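Local coordinates for PKS_KS domain-containing protein (Photorhabdus luminescens subsp. laumondii, PDB 6SMO) that probably catalyses 3-oxoacyl-[acyl-carrier-protein] synthesis as a member of the beta-ketoacyl synthase family, and holds a dodecanal with five oxo groups in its pocket, at residues R121-A126 with Y178-S183; S291-Y296 with S429-V434; M298-A303 with T336-I341. All blocks are in the same frame, centred on the assembly; numbering follows the deposited sequence.

Contact 1. Residues R121-A126 with Y178-S183; sequences RRFGVA and YGASMS
The ring of Phe-123 and the methyl groups of Ala-180 and Val-125 make the apolar centre of this contact. CG of Phe-123 stands anti to its backbone N (chi1 170°), and the CD2-CE2 side of the ring meets the loop that follows helix 169-178. Its CD2 lies 3.6 Å from Ala-180 CB, while CG2 of Val-125 reaches the same CB at 3.7 Å. A lone methyl suits Ala-180, which also touches Ala-175 of the helix just before it. Nearer the helix end, the carbonyl oxygens of Tyr-178 and Gly-179 come to the rim of the phenyl ring close to its plane, with Phe-123 CE2 3.7 Å from Tyr-178 O. Gly-179, the first residue to leave helical geometry, has positive phi, which glycine adopts easily.

Outward from this centre, CB of Met-182 lies against the carbonyl of Phe-123, 3.3 Å from Phe-123 O, and also reaches Arg-121 O. The methionine chain then bends at chi2, and its sulfur receives a weak bond from Ser-183 N. Gly-124, with no side chain, lets Ser-183 O come to 3.5 Å from its CA.

The polar edge is backbone. Met-182 N donates to Phe-123 O over 3.1 Å with an angle of 151° at the hydrogen, approaching from 48° above the carbonyl plane; Val-125 N gives Ser-183 O a weaker bond of 3.3 Å. Beyond them, Ser-183 OG bonds to Asp-249 and Tyr-168 of the Ketoacyl_synth_N domain-containing protein, so this edge borders the partner chain. The loop leaving helix 169-178 thus pairs with the start of strand 123-128 and leads on to its parallel neighbour, strand 184-185, the outermost strand of the sheet within this chain, in the N-terminal half of a thiolase fold.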
ATOM      1  N   ARG B 121       7.611  20.427  14.613  1.00 48.56           N
ATOM      2  CA  ARG B 121       7.434  20.896  13.210  1.00 48.87           C
ATOM      3  C   ARG B 121       8.363  20.124  12.262  1.00 46.75           C
ATOM      4  O   ARG B 121       8.004  19.998  11.074  1.00 45.71           O
ATOM      5  CB  ARG B 121       7.704  22.402  13.108  1.00 51.22           C
ATOM      6  CG  ARG B 121       6.683  23.274  13.826  1.00 53.38           C
ATOM      7  CD  ARG B 121       7.088  24.737  13.842  1.00 55.28           C
ATOM      8  NE  ARG B 121       6.073  25.592  14.448  1.00 56.83           N
ATOM      9  CZ  ARG B 121       5.914  25.792  15.755  1.00 58.18           C
ATOM     10  NH1 ARG B 121       4.953  26.596  16.183  1.00 58.60           N
ATOM     11  NH2 ARG B 121       6.702  25.194  16.633  1.00 59.04           N
ATOM     12  N   ARG B 122       9.506  19.636  12.762  1.00 45.28           N
ATOM     13  CA  ARG B 122      10.566  18.961  11.964  1.00 44.31           C
ATOM     14  C   ARG B 122      10.596  17.454  12.269  1.00 42.59           C
ATOM     15  O   ARG B 122      11.597  16.805  11.899  1.00 41.94           O
ATOM     16  CB  ARG B 122      11.928  19.598  12.264  1.00 44.92           C
ATOM     17  CG  ARG B 122      11.988  21.100  12.022  1.00 45.45           C
ATOM     18  CD  ARG B 122      12.046  21.457  10.549  1.00 45.74           C
ATOM     19  NE  ARG B 122      13.323  21.091   9.951  1.00 45.95           N
ATOM     20  CZ  ARG B 122      13.635  21.236   8.665  1.00 46.36           C
ATOM     21  NH1 ARG B 122      12.759  21.746   7.814  1.00 46.28           N
ATOM     22  NH2 ARG B 122      14.829  20.868   8.235  1.00 47.13           N
ATOM     23  N   PHE B 123       9.546  16.916  12.902  1.00 41.15           N
ATOM     24  CA  PHE B 123       9.427  15.488  13.304  1.00 40.25           C
ATOM     25  C   PHE B 123       8.121  14.905  12.751  1.00 39.04           C
ATOM     26  O   PHE B 123       7.040  15.400  13.130  1.00 39.69           O
ATOM     27  CB  PHE B 123       9.504  15.351  14.827  1.00 40.45           C
ATOM     28  CG  PHE B 123       9.161  13.980  15.356  1.00 40.92           C
ATOM     29  CD1 PHE B 123       9.753  12.844  14.824  1.00 41.00           C
ATOM     30  CD2 PHE B 123       8.256  13.825  16.395  1.00 41.37           C
ATOM     31  CE1 PHE B 123       9.438  11.585  15.310  1.00 41.20           C
ATOM     32  CE2 PHE B 123       7.945  12.564  16.884  1.00 41.59           C
ATOM     33  CZ  PHE B 123       8.535  11.447  16.339  1.00 41.60           C
ATOM     34  N   GLY B 124       8.227  13.885  11.890  1.00 37.18           N
ATOM     35  CA  GLY B 124       7.089  13.248  11.195  1.00 36.27           C
ATOM     36  C   GLY B 124       7.089  11.736  11.350  1.00 35.09           C
ATOM     37  O   GLY B 124       8.156  11.172  11.659  1.00 34.71           O
ATOM     38  N   VAL B 125       5.932  11.103  11.129  1.00 34.30           N
ATOM     39  CA  VAL B 125       5.716   9.632  11.271  1.00 33.71           C
ATOM     40  C   VAL B 125       5.435   9.037   9.885  1.00 33.32           C
ATOM     41  O   VAL B 125       4.861   9.748   9.040  1.00 33.55           O
ATOM     42  CB  VAL B 125       4.572   9.327  12.259  1.00 33.72           C
ATOM     43  CG1 VAL B 125       4.311   7.834  12.395  1.00 33.76           C
ATOM     44  CG2 VAL B 125       4.831   9.942  13.625  1.00 33.88           C
ATOM     45  N   ALA B 126       5.835   7.779   9.673  1.00 32.87           N
ATOM     46  CA  ALA B 126       5.568   6.988   8.448  1.00 32.75           C
ATOM     47  C   ALA B 126       5.526   5.496   8.803  1.00 32.56           C
ATOM     48  O   ALA B 126       6.544   4.806   8.599  1.00 31.96           O
ATOM     49  CB  ALA B 126       6.615   7.288   7.402  1.00 32.70           C
ATOM     50  N   TYR B 178       4.077  11.324  20.763  1.00 40.08           N
ATOM     51  CA  TYR B 178       5.422  11.963  20.786  1.00 40.25           C
ATOM     52  C   TYR B 178       5.389  13.351  20.129  1.00 39.79           C
ATOM     53  O   TYR B 178       6.465  13.970  20.013  1.00 39.90           O
ATOM     54  CB  TYR B 178       6.451  11.046  20.118  1.00 40.23           C
ATOM     55  CG  TYR B 178       6.443   9.634  20.649  1.00 40.75           C
ATOM     56  CD1 TYR B 178       6.843   9.356  21.946  1.00 41.09           C
ATOM     57  CD2 TYR B 178       6.018   8.575  19.862  1.00 40.65           C
ATOM     58  CE1 TYR B 178       6.829   8.064  22.447  1.00 41.33           C
ATOM     59  CE2 TYR B 178       5.998   7.278  20.346  1.00 40.89           C
ATOM     60  CZ  TYR B 178       6.405   7.020  21.643  1.00 41.25           C
ATOM     61  OH  TYR B 178       6.384   5.743  22.121  1.00 41.76           O
ATOM     62  N   GLY B 179       4.205  13.827  19.725  1.00 39.77           N
ATOM     63  CA  GLY B 179       3.980  15.202  19.233  1.00 39.77           C
ATOM     64  C   GLY B 179       4.655  15.461  17.896  1.00 39.42           C
ATOM     65  O   GLY B 179       5.394  16.459  17.795  1.00 40.06           O
ATOM     66  N   ALA B 180       4.403  14.601  16.903  1.00 39.19           N
ATOM     67  CA  ALA B 180       4.891  14.738  15.510  1.00 38.92           C
ATOM     68  C   ALA B 180       3.940  15.651  14.726  1.00 39.04           C
ATOM     69  O   ALA B 180       2.765  15.266  14.561  1.00 38.99           O
ATOM     70  CB  ALA B 180       5.001  13.378  14.867  1.00 38.68           C
ATOM     71  N   SER B 181       4.429  16.811  14.271  1.00 39.49           N
ATOM     72  CA  SER B 181       3.644  17.843  13.541  1.00 39.98           C
ATOM     73  C   SER B 181       3.982  17.843  12.043  1.00 39.83           C
ATOM     74  O   SER B 181       3.182  18.404  11.273  1.00 40.53           O
ATOM     75  CB  SER B 181       3.850  19.208  14.143  1.00 40.64           C
ATOM     76  OG  SER B 181       3.608  19.186  15.541  1.00 41.23           O
ATOM     77  N   MET B 182       5.116  17.253  11.647  1.00 39.86           N
ATOM     78  CA  MET B 182       5.519  17.069  10.225  1.00 40.05           C
ATOM     79  C   MET B 182       4.685  15.933   9.614  1.00 39.14           C
ATOM     80  O   MET B 182       4.075  15.171  10.390  1.00 39.04           O
ATOM     81  CB  MET B 182       7.015  16.743  10.127  1.00 40.96           C
ATOM     82  CG  MET B 182       7.553  16.571   8.712  1.00 41.50           C
ATOM     83  SD  MET B 182       7.205  17.975   7.627  1.00 42.85           S
ATOM     84  CE  MET B 182       7.333  17.190   6.022  1.00 42.52           C
ATOM     85  N   SER B 183       4.645  15.854   8.280  1.00 38.30           N
ATOM     86  CA  SER B 183       3.919  14.836   7.468  1.00 37.94           C
ATOM     87  C   SER B 183       3.765  13.513   8.227  1.00 36.80           C
ATOM     88  O   SER B 183       4.798  12.906   8.577  1.00 36.62           O
ATOM     89  CB  SER B 183       4.620  14.608   6.152  1.00 38.45           C
ATOM     90  OG  SER B 183       4.064  13.492   5.468  1.00 38.84           O
TER

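Contact 2. Residues S291-Y296 with S429-V434; sequences SVNNAY and SGIHSV
Val-292 and His-432 form an antiparallel hydrogen-bonded pair, each using both its N-H and its C=O. Val-292 N donates to His-432 O over 3.0 Å, nearly straight at 162°, and His-432 N returns a bond to Val-292 O. Asn-294 N adds a further backbone bond to Gly-430 O, received in the carbonyl plane on a lone pair. The same Gly-430 O also takes a CA-H...O contact from Asn-293 CA, 3.1 Å away. Gly-430 has positive phi, a conformation that glycine tolerates readily, where the chain turns into strand 431-438.

These strands, 284-293 and 431-438, lie next to each other in the C-terminal half of the thiolase fold, as its first and last strands in sequence. The loop before the second one runs by the ligand pocket: Gly-427 and Phe-428 line it, and the side chain of Ser-429 is about 6 Å from the bound pentaoxo-dodecanal.

Among side-chain bonds, His-432 NE2 donates to Asn-294 OD1 over 2.8 Å, with a bent 133° at the hydrogen. The oxygen sits at the edge of the imidazole in its plane, while the amide stands almost perpendicular to the ring, their planes 88° apart. ND1 bonds to Ser-426 OG, so both ring nitrogens have partners and the ring's rotation is restrained. On the opposite face of the sheet, Ser-291 OG lies 3.0 Å from both Ser-433 OG and His-432 O; Lys-153 of the Ketoacyl_synth_N domain-containing protein also bonds it, and Asp-196 holds Ser-433 OG. Asn-293 ND2 hydrogen-bonds to Ser-152 OG and Phe-148 O of that same partner chain.

Apolar contact is slight: Val-292 CG2 rests 3.9 Å from His-432 CB. Two waters bridge the segments, one donating to both Asn-293 OD1 and Ser-429 O, another linking Ala-295 N to Ser-429 O.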
ATOM      1  N   SER B 291      12.181   2.191  -6.255  1.00 31.87           N
ATOM      2  CA  SER B 291      10.980   1.326  -6.377  1.00 31.91           C
ATOM      3  C   SER B 291      10.488   1.318  -7.829  1.00 32.61           C
ATOM      4  O   SER B 291      10.489   2.393  -8.461  1.00 32.32           O
ATOM      5  CB  SER B 291       9.897   1.771  -5.432  1.00 31.55           C
ATOM      6  OG  SER B 291       8.853   0.811  -5.371  1.00 31.23           O
ATOM      7  N   VAL B 292      10.088   0.143  -8.326  1.00 33.32           N
ATOM      8  CA  VAL B 292       9.610  -0.076  -9.724  1.00 34.35           C
ATOM      9  C   VAL B 292       8.372  -0.977  -9.691  1.00 34.91           C
ATOM     10  O   VAL B 292       8.006  -1.445  -8.592  1.00 34.73           O
ATOM     11  CB  VAL B 292      10.716  -0.688 -10.608  1.00 34.66           C
ATOM     12  CG1 VAL B 292      11.934   0.215 -10.702  1.00 34.79           C
ATOM     13  CG2 VAL B 292      11.117  -2.078 -10.135  1.00 34.66           C
ATOM     14  N   ASN B 293       7.765  -1.203 -10.861  1.00 36.20           N
ATOM     15  CA  ASN B 293       6.664  -2.178 -11.077  1.00 37.27           C
ATOM     16  C   ASN B 293       7.153  -3.261 -12.045  1.00 38.52           C
ATOM     17  O   ASN B 293       8.013  -2.953 -12.895  1.00 38.81           O
ATOM     18  CB  ASN B 293       5.392  -1.503 -11.602  1.00 37.46           C
ATOM     19  CG  ASN B 293       4.883  -0.400 -10.701  1.00 37.70           C
ATOM     20  OD1 ASN B 293       4.852  -0.551  -9.480  1.00 38.09           O
ATOM     21  ND2 ASN B 293       4.472   0.711 -11.290  1.00 37.70           N
ATOM     22  N   ASN B 294       6.622  -4.480 -11.909  1.00 40.04           N
ATOM     23  CA  ASN B 294       6.914  -5.636 -12.800  1.00 41.26           C
ATOM     24  C   ASN B 294       6.245  -5.413 -14.160  1.00 41.49           C
ATOM     25  O   ASN B 294       6.915  -5.641 -15.187  1.00 41.80           O
ATOM     26  CB  ASN B 294       6.427  -6.962 -12.207  1.00 41.98           C
ATOM     27  CG  ASN B 294       7.421  -7.597 -11.260  1.00 42.61           C
ATOM     28  OD1 ASN B 294       8.600  -7.721 -11.587  1.00 44.14           O
ATOM     29  ND2 ASN B 294       6.953  -8.022 -10.098  1.00 42.95           N
ATOM     30  N   ALA B 295       4.974  -4.995 -14.148  1.00 41.69           N
ATOM     31  CA  ALA B 295       4.070  -4.937 -15.321  1.00 41.80           C
ATOM     32  C   ALA B 295       3.954  -6.342 -15.931  1.00 42.28           C
ATOM     33  O   ALA B 295       3.974  -6.457 -17.174  1.00 42.89           O
ATOM     34  CB  ALA B 295       4.573  -3.922 -16.320  1.00 41.99           C
ATOM     35  N   TYR B 296       3.833  -7.363 -15.073  1.00 42.18           N
ATOM     36  CA  TYR B 296       3.853  -8.805 -15.436  1.00 41.80           C
ATOM     37  C   TYR B 296       2.586  -9.487 -14.901  1.00 41.24           C
ATOM     38  O   TYR B 296       1.757  -9.931 -15.720  1.00 41.14           O
ATOM     39  CB  TYR B 296       5.130  -9.460 -14.901  1.00 41.77           C
ATOM     40  CG  TYR B 296       5.248 -10.941 -15.164  1.00 41.76           C
ATOM     41  CD1 TYR B 296       5.608 -11.419 -16.415  1.00 42.20           C
ATOM     42  CD2 TYR B 296       5.008 -11.866 -14.162  1.00 41.09           C
ATOM     43  CE1 TYR B 296       5.721 -12.778 -16.664  1.00 42.58           C
ATOM     44  CE2 TYR B 296       5.116 -13.228 -14.393  1.00 41.27           C
ATOM     45  CZ  TYR B 296       5.474 -13.685 -15.648  1.00 42.23           C
ATOM     46  OH  TYR B 296       5.582 -15.026 -15.881  1.00 42.77           O
ATOM     47  N   SER B 429       0.901  -6.569  -6.801  1.00 35.05           N
ATOM     48  CA  SER B 429       0.815  -5.512  -7.849  1.00 34.94           C
ATOM     49  C   SER B 429       2.193  -5.322  -8.491  1.00 34.44           C
ATOM     50  O   SER B 429       2.491  -4.221  -8.931  1.00 33.52           O
ATOM     51  CB  SER B 429       0.172  -4.210  -7.436  1.00 35.13           C
ATOM     52  OG  SER B 429      -0.827  -4.412  -6.463  1.00 35.74           O
ATOM     53  N   GLY B 430       3.005  -6.378  -8.471  1.00 34.38           N
ATOM     54  CA  GLY B 430       4.345  -6.386  -9.082  1.00 34.36           C
ATOM     55  C   GLY B 430       5.241  -5.289  -8.554  1.00 34.08           C
ATOM     56  O   GLY B 430       5.949  -4.678  -9.356  1.00 34.23           O
ATOM     57  N   ILE B 431       5.214  -5.063  -7.242  1.00 33.56           N
ATOM     58  CA  ILE B 431       6.030  -3.974  -6.639  1.00 33.11           C
ATOM     59  C   ILE B 431       7.377  -4.490  -6.125  1.00 32.68           C
ATOM     60  O   ILE B 431       7.390  -5.396  -5.300  1.00 32.43           O
ATOM     61  CB  ILE B 431       5.247  -3.250  -5.530  1.00 33.03           C
ATOM     62  CG1 ILE B 431       3.907  -2.721  -6.032  1.00 33.07           C
ATOM     63  CG2 ILE B 431       6.087  -2.141  -4.925  1.00 33.21           C
ATOM     64  CD1 ILE B 431       3.161  -1.907  -5.018  1.00 32.95           C
ATOM     65  N   HIS B 432       8.464  -3.947  -6.669  1.00 32.16           N
ATOM     66  CA  HIS B 432       9.833  -4.198  -6.143  1.00 32.00           C
ATOM     67  C   HIS B 432      10.339  -2.927  -5.455  1.00 31.59           C
ATOM     68  O   HIS B 432      10.127  -1.834  -6.015  1.00 31.82           O
ATOM     69  CB  HIS B 432      10.781  -4.641  -7.264  1.00 32.27           C
ATOM     70  CG  HIS B 432      10.434  -5.963  -7.862  1.00 32.87           C
ATOM     71  ND1 HIS B 432      10.560  -7.145  -7.159  1.00 33.30           N
ATOM     72  CD2 HIS B 432       9.976  -6.296  -9.087  1.00 33.29           C
ATOM     73  CE1 HIS B 432      10.190  -8.150  -7.925  1.00 33.31           C
ATOM     74  NE2 HIS B 432       9.827  -7.656  -9.111  1.00 33.32           N
ATOM     75  N   SER B 433      10.978  -3.070  -4.291  1.00 30.90           N
ATOM     76  CA  SER B 433      11.542  -1.957  -3.484  1.00 30.78           C
ATOM     77  C   SER B 433      12.898  -2.371  -2.907  1.00 30.37           C
ATOM     78  O   SER B 433      12.992  -3.484  -2.354  1.00 29.84           O
ATOM     79  CB  SER B 433      10.583  -1.534  -2.402  1.00 30.94           C
ATOM     80  OG  SER B 433       9.445  -0.892  -2.961  1.00 31.17           O
ATOM     81  N   VAL B 434      13.903  -1.501  -3.048  1.00 30.41           N
ATOM     82  CA  VAL B 434      15.304  -1.718  -2.580  1.00 30.43           C
ATOM     83  C   VAL B 434      15.761  -0.469  -1.817  1.00 30.26           C
ATOM     84  O   VAL B 434      15.497   0.649  -2.306  1.00 30.08           O
ATOM     85  CB  VAL B 434      16.245  -2.030  -3.761  1.00 30.70           C
ATOM     86  CG1 VAL B 434      17.684  -2.236  -3.310  1.00 30.73           C
ATOM     87  CG2 VAL B 434      15.766  -3.232  -4.562  1.00 30.98           C
TER
HETATM   88  O   HOH W   1       2.419  -1.514  -8.879  1.00 24.18           O
HETATM   89  O   HOH W   2       3.111  -4.201 -11.916  1.00 24.69           O

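Contact 3. Residues M298-A303 with T336-I341; sequences MTDLPA and TAQNDI
Leu-301 turns its side chain onto the first turn of helix 337-350, where it meets Gln-338 and Asn-339. Its CG is anti to its own carbonyl carbon (chi1 -67°), and from there one branch, CD1, lies against the helix, 3.8 Å from Asn-339 CA and 3.9 Å from Asn-339 CB. The two side chains run side by side and point the same way. The other branch faces Asn-294, so a forked leucine suits a place with neighbours on two fronts.

Gln-338 reaches the other way, from helix to loop. CG is anti to the carbonyl carbon (chi1 -65°), and the chain beyond CG is extended, which carries the amide out beside Asp-300. Its CD comes 4.0 Å from Asp-300 OD1 and the same distance from Leu-301 O. The carboxylate of Asp-300 meets the amide obliquely, their planes 41° apart. Closer to the helix, Gln-338 CB passes 3.8 Å from Leu-301 O. A long, flexible polar side chain is well fitted to span from a helix to a partly exposed loop.

The helix makes the beta-alpha-beta crossover from strand 326-330 to strand 360-361 in the C-terminal half of the thiolase fold, and the loop links strand 284-293 to helix 306-319. Thr-336 is the helix N-cap: its OG1 accepts a weak capping bond from Asn-339 N at 3.4 Å. Threonine fits there because its hydroxyl sits on a short branch near the backbone and can take up an N-H that the helix leaves without a carbonyl partner.

At the exposed end, Ala-303 comes beside Ile-341, their CA atoms 6.0 Å apart. The loop's carbonyl oxygens at Pro-302 and Ala-303 accept hydrogen bonds from the side-chain ND2 of Asn-342 and Asn-345 respectively, further along the helix.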
ATOM      1  N   MET B 298      -0.011  -9.817 -10.853  1.00 40.39           N
ATOM      2  CA  MET B 298      -0.341  -9.264  -9.516  1.00 39.99           C
ATOM      3  C   MET B 298       0.333 -10.073  -8.405  1.00 40.20           C
ATOM      4  O   MET B 298       0.850  -9.444  -7.473  1.00 40.16           O
ATOM      5  CB  MET B 298      -1.855  -9.289  -9.283  1.00 39.92           C
ATOM      6  CG  MET B 298      -2.624  -8.309 -10.133  1.00 39.84           C
ATOM      7  SD  MET B 298      -2.476  -6.606  -9.592  1.00 39.14           S
ATOM      8  CE  MET B 298      -3.215  -6.689  -7.967  1.00 39.17           C
ATOM      9  N   THR B 299       0.350 -11.403  -8.522  1.00 40.37           N
ATOM     10  CA  THR B 299       0.914 -12.271  -7.454  1.00 40.10           C
ATOM     11  C   THR B 299       2.153 -13.024  -7.950  1.00 39.89           C
ATOM     12  O   THR B 299       3.116 -13.146  -7.184  1.00 39.55           O
ATOM     13  CB  THR B 299      -0.166 -13.213  -6.912  1.00 40.25           C
ATOM     14  OG1 THR B 299      -0.572 -14.126  -7.927  1.00 41.02           O
ATOM     15  CG2 THR B 299      -1.394 -12.474  -6.438  1.00 40.59           C
ATOM     16  N   ASP B 300       2.122 -13.493  -9.193  1.00 40.12           N
ATOM     17  CA  ASP B 300       3.245 -14.265  -9.795  1.00 40.37           C
ATOM     18  C   ASP B 300       4.434 -13.335 -10.064  1.00 39.76           C
ATOM     19  O   ASP B 300       4.203 -12.156 -10.401  1.00 38.99           O
ATOM     20  CB  ASP B 300       2.809 -14.969 -11.083  1.00 41.20           C
ATOM     21  CG  ASP B 300       1.749 -16.040 -10.882  1.00 41.72           C
ATOM     22  OD1 ASP B 300       1.683 -16.606  -9.771  1.00 41.99           O
ATOM     23  OD2 ASP B 300       0.997 -16.303 -11.841  1.00 42.53           O
ATOM     24  N   LEU B 301       5.655 -13.863  -9.920  1.00 39.64           N
ATOM     25  CA  LEU B 301       6.941 -13.161 -10.188  1.00 39.43           C
ATOM     26  C   LEU B 301       7.685 -13.894 -11.303  1.00 39.58           C
ATOM     27  O   LEU B 301       7.735 -15.123 -11.309  1.00 40.08           O
ATOM     28  CB  LEU B 301       7.769 -13.130  -8.900  1.00 39.14           C
ATOM     29  CG  LEU B 301       7.192 -12.283  -7.765  1.00 39.08           C
ATOM     30  CD1 LEU B 301       7.761 -12.712  -6.422  1.00 38.86           C
ATOM     31  CD2 LEU B 301       7.449 -10.804  -8.006  1.00 39.32           C
ATOM     32  N   PRO B 302       8.289 -13.173 -12.276  1.00 39.53           N
ATOM     33  CA  PRO B 302       9.000 -13.815 -13.384  1.00 40.47           C
ATOM     34  C   PRO B 302      10.372 -14.368 -12.966  1.00 41.12           C
ATOM     35  O   PRO B 302      10.936 -13.873 -12.005  1.00 41.13           O
ATOM     36  CB  PRO B 302       9.145 -12.676 -14.403  1.00 40.26           C
ATOM     37  CG  PRO B 302       9.238 -11.432 -13.545  1.00 39.80           C
ATOM     38  CD  PRO B 302       8.330 -11.704 -12.363  1.00 39.35           C
ATOM     39  N   ALA B 303      10.872 -15.363 -13.705  1.00 42.04           N
ATOM     40  CA  ALA B 303      12.107 -16.125 -13.401  1.00 42.65           C
ATOM     41  C   ALA B 303      13.347 -15.249 -13.628  1.00 43.79           C
ATOM     42  O   ALA B 303      14.237 -15.257 -12.751  1.00 43.92           O
ATOM     43  CB  ALA B 303      12.158 -17.378 -14.241  1.00 42.69           C
ATOM     44  N   THR B 336       8.753 -19.058  -1.337  1.00 37.68           N
ATOM     45  CA  THR B 336       7.892 -19.509  -2.464  1.00 38.18           C
ATOM     46  C   THR B 336       8.804 -19.913  -3.626  1.00 38.24           C
ATOM     47  O   THR B 336       9.971 -19.473  -3.634  1.00 37.96           O
ATOM     48  CB  THR B 336       6.895 -18.425  -2.895  1.00 38.44           C
ATOM     49  OG1 THR B 336       7.634 -17.290  -3.347  1.00 38.49           O
ATOM     50  CG2 THR B 336       5.948 -18.013  -1.788  1.00 38.37           C
ATOM     51  N   ALA B 337       8.288 -20.713  -4.564  1.00 38.76           N
ATOM     52  CA  ALA B 337       9.034 -21.242  -5.731  1.00 39.06           C
ATOM     53  C   ALA B 337       9.496 -20.090  -6.634  1.00 39.01           C
ATOM     54  O   ALA B 337      10.630 -20.168  -7.147  1.00 38.52           O
ATOM     55  CB  ALA B 337       8.175 -22.227  -6.488  1.00 39.42           C
ATOM     56  N   GLN B 338       8.661 -19.057  -6.800  1.00 39.78           N
ATOM     57  CA  GLN B 338       8.826 -17.993  -7.831  1.00 40.56           C
ATOM     58  C   GLN B 338       9.650 -16.815  -7.290  1.00 39.94           C
ATOM     59  O   GLN B 338      10.358 -16.188  -8.104  1.00 40.12           O
ATOM     60  CB  GLN B 338       7.457 -17.514  -8.319  1.00 41.65           C
ATOM     61  CG  GLN B 338       6.665 -18.591  -9.048  1.00 42.59           C
ATOM     62  CD  GLN B 338       5.434 -18.042  -9.729  1.00 43.61           C
ATOM     63  OE1 GLN B 338       4.306 -18.405  -9.402  1.00 45.22           O
ATOM     64  NE2 GLN B 338       5.644 -17.154 -10.686  1.00 43.94           N
ATOM     65  N   ASN B 339       9.560 -16.514  -5.990  1.00 39.58           N
ATOM     66  CA  ASN B 339      10.224 -15.337  -5.363  1.00 38.74           C
ATOM     67  C   ASN B 339      11.739 -15.564  -5.269  1.00 37.98           C
ATOM     68  O   ASN B 339      12.494 -14.645  -5.637  1.00 38.52           O
ATOM     69  CB  ASN B 339       9.667 -15.025  -3.972  1.00 38.65           C
ATOM     70  CG  ASN B 339      10.352 -13.841  -3.320  1.00 38.44           C
ATOM     71  OD1 ASN B 339      11.183 -14.014  -2.431  1.00 38.24           O
ATOM     72  ND2 ASN B 339      10.025 -12.639  -3.765  1.00 38.57           N
ATOM     73  N   ASP B 340      12.158 -16.731  -4.771  1.00 37.47           N
ATOM     74  CA  ASP B 340      13.575 -17.036  -4.430  1.00 37.64           C
ATOM     75  C   ASP B 340      14.411 -17.149  -5.710  1.00 37.91           C
ATOM     76  O   ASP B 340      15.578 -16.712  -5.684  1.00 37.53           O
ATOM     77  CB  ASP B 340      13.677 -18.303  -3.577  1.00 37.64           C
ATOM     78  CG  ASP B 340      13.031 -18.183  -2.207  1.00 37.25           C
ATOM     79  OD1 ASP B 340      12.359 -17.160  -1.955  1.00 35.63           O
ATOM     80  OD2 ASP B 340      13.206 -19.116  -1.400  1.00 37.24           O
ATOM     81  N   ILE B 341      13.843 -17.723  -6.777  1.00 38.93           N
ATOM     82  CA  ILE B 341      14.499 -17.831  -8.117  1.00 39.93           C
ATOM     83  C   ILE B 341      14.593 -16.428  -8.735  1.00 39.54           C
ATOM     84  O   ILE B 341      15.627 -16.136  -9.370  1.00 39.07           O
ATOM     85  CB  ILE B 341      13.766 -18.839  -9.033  1.00 41.78           C
ATOM     86  CG1 ILE B 341      14.584 -19.154 -10.290  1.00 43.32           C
ATOM     87  CG2 ILE B 341      12.360 -18.366  -9.386  1.00 42.18           C
ATOM     88  CD1 ILE B 341      14.155 -20.415 -11.010  1.00 44.44           C
TER

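From the N terminus, contact 1 comes first: it closes the excursion that leaves strand 123-128, passes through helices 134-144 and 169-178 and returns to the edge of the sheet. It is complete before contact 2 opens at residue 291. Contact 3 is nested inside the 132 residues that contact 2 encloses, itself closing around helix 306-319 and strand 326-330; no two loops cross. Contacts 1 and 2 reach the same sheet, with centres 29 Å apart. Contacts 2 and 3 touch, through a probable hydrogen bond from Ser-429 N to Met-298 O and packing of Tyr-296 on Pro-302, which sets loop 298-303 beside the strand ends of contact 2; contact 3 links that loop to helix 337-350.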